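Polymerase X (PDB 2W9M) probably copies DNA in repair, adding deoxyribonucleotides to a growing strand in a magnesium-dependent reaction, and carries a separate zinc-binding domain. Local coordinates at residues 200-205 with 233-238. Numbering follows the deposited sequence.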
loop_
_atom_site.group_PDB
_atom_site.type_symbol
_atom_site.label_atom_id
_atom_site.label_comp_id
_atom_site.label_asym_id
_atom_site.label_seq_id
_atom_site.Cartn_x
_atom_site.Cartn_y
_atom_site.Cartn_z
ATOM N N LEU A 200 1.521 -20.511 -7.799
ATOM C CA LEU A 200 1.037 -20.590 -9.166
ATOM C C LEU A 200 0.383 -21.952 -9.364
ATOM O O LEU A 200 0.743 -22.932 -8.711
ATOM C CB LEU A 200 2.213 -20.433 -10.136
ATOM C CG LEU A 200 2.085 -19.493 -11.334
ATOM C CD1 LEU A 200 1.493 -18.166 -10.904
ATOM C CD2 LEU A 200 3.440 -19.281 -11.991
ATOM N N THR A 201 -0.589 -22.017 -10.258
ATOM C CA THR A 201 -1.191 -23.294 -10.604
ATOM C C THR A 201 -0.986 -23.541 -12.103
ATOM O O THR A 201 -0.878 -22.599 -12.887
ATOM C CB THR A 201 -2.674 -23.345 -10.186
ATOM O OG1 THR A 201 -2.948 -24.593 -9.538
ATOM C CG2 THR A 201 -3.584 -23.153 -11.383
ATOM N N VAL A 202 -0.913 -24.806 -12.495
ATOM C CA VAL A 202 -0.439 -25.162 -13.830
ATOM C C VAL A 202 -0.929 -26.563 -14.224
ATOM O O VAL A 202 -1.043 -27.440 -13.368
ATOM C CB VAL A 202 1.108 -25.119 -13.863
ATOM C CG1 VAL A 202 1.677 -26.251 -14.701
ATOM C CG2 VAL A 202 1.606 -23.757 -14.337
ATOM N N THR A 203 -1.238 -26.773 -15.504
ATOM C CA THR A 203 -1.538 -28.121 -15.990
ATOM C C THR A 203 -0.330 -28.696 -16.723
ATOM O O THR A 203 0.311 -28.011 -17.520
ATOM C CB THR A 203 -2.760 -28.180 -16.929
ATOM O OG1 THR A 203 -2.353 -27.872 -18.266
ATOM C CG2 THR A 203 -3.845 -27.217 -16.491
ATOM N N GLY A 204 -0.024 -29.959 -16.452
ATOM C CA GLY A 204 1.153 -30.589 -17.015
ATOM C C GLY A 204 1.873 -31.375 -15.941
ATOM O O GLY A 204 1.328 -31.595 -14.864
ATOM N N THR A 205 3.099 -31.792 -16.228
ATOM C CA THR A 205 3.865 -32.602 -15.289
ATOM C C THR A 205 5.061 -31.824 -14.737
ATOM O O THR A 205 5.511 -30.854 -15.350
ATOM C CB THR A 205 4.349 -33.911 -15.954
ATOM O OG1 THR A 205 5.406 -33.622 -16.881
ATOM C CG2 THR A 205 3.198 -34.586 -16.692
ATOM N N VAL A 233 8.696 -19.610 -3.799
ATOM C CA VAL A 233 7.837 -19.955 -4.920
ATOM C C VAL A 233 7.298 -21.372 -4.798
ATOM O O VAL A 233 8.023 -22.286 -4.420
ATOM C CB VAL A 233 8.595 -19.836 -6.254
ATOM C CG1 VAL A 233 7.828 -20.524 -7.367
ATOM C CG2 VAL A 233 8.839 -18.378 -6.596
ATOM N N GLU A 234 6.019 -21.543 -5.116
ATOM C CA GLU A 234 5.410 -22.866 -5.163
ATOM C C GLU A 234 4.571 -23.016 -6.418
ATOM O O GLU A 234 3.713 -22.185 -6.706
ATOM C CB GLU A 234 4.537 -23.117 -3.935
ATOM C CG GLU A 234 5.313 -23.296 -2.648
ATOM C CD GLU A 234 4.413 -23.598 -1.469
ATOM O OE1 GLU A 234 3.495 -24.433 -1.613
ATOM O OE2 GLU A 234 4.630 -22.999 -0.395
ATOM N N ILE A 235 4.829 -24.081 -7.164
ATOM C CA ILE A 235 4.083 -24.354 -8.377
ATOM C C ILE A 235 3.501 -25.748 -8.272
ATOM O O ILE A 235 4.225 -26.718 -8.068
ATOM C CB ILE A 235 4.977 -24.224 -9.630
ATOM C CG1 ILE A 235 5.483 -22.782 -9.761
ATOM C CG2 ILE A 235 4.222 -24.653 -10.881
ATOM C CD1 ILE A 235 6.366 -22.541 -10.962
ATOM N N ALA A 236 2.180 -25.837 -8.367
ATOM C CA ALA A 236 1.499 -27.120 -8.310
ATOM C C ALA A 236 0.892 -27.409 -9.669
ATOM O O ALA A 236 0.267 -26.537 -10.270
ATOM C CB ALA A 236 0.425 -27.110 -7.234
ATOM N N CYS A 237 1.081 -28.630 -10.153
ATOM C CA CYS A 237 0.566 -29.010 -11.460
ATOM C C CYS A 237 -0.380 -30.209 -11.392
ATOM O O CYS A 237 -0.463 -30.891 -10.372
ATOM C CB CYS A 237 1.715 -29.276 -12.432
ATOM S SG CYS A 237 3.198 -29.952 -11.649
ATOM N N ALA A 238 -1.092 -30.449 -12.490
ATOM C CA ALA A 238 -2.093 -31.505 -12.563
ATOM C C ALA A 238 -2.434 -31.792 -14.020
ATOM O O ALA A 238 -2.209 -30.949 -14.889
ATOM C CB ALA A 238 -3.344 -31.091 -11.803
#
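In the mixed beta sheet of what is probably the palm domain of this family X polymerase, the adjacent parallel strands 194-203 and 231-238 meet where Leu200-Thr205 runs beside Val233-Ala238, the short segments 200-203 and 233-238 inclined by 25°. At the start the pairing is regular: Leu200 N donates to Glu234 O at 3.0 Å, and Leu200 O receives Ala236 N at 3.3 Å in a nearly straight bond. Further on, Val202 N to Ala236 O and Ala238 N to Val202 O are both bent and weak, before Gly204 N makes a short bond to Ala238 O (2.9 Å), fairly straight at the hydrogen, with the donor above the carbonyl plane. At the backbone angles of Gly204 (phi 136°) a side chain would be jammed against Thr203 O; the chain then leads into Thr205, the N-cap of helix 206-212.

On one face Ile235 CG1, anti to the carbonyl carbon and beside the backbone N (chi1 -63°), meets Leu200 CB at 4.0 Å. Val202 lays CG1 against Cys237 CB (3.8 Å), which also meets Gly204 O at 3.4 Å. The Cys237 side chain lies near a bound mercury ion. Leu200 continues onto Ala170 and Leu173 of helix 163-176, and Ile235 onto Leu213 and Leu216. Thr201 and Ala238 occupy the other face, against Leu246 of helix 243-249, where Asp247 hydrogen-bonds Thr201 OG1; strand 224-228 pairs antiparallel with the far edge of 231-238.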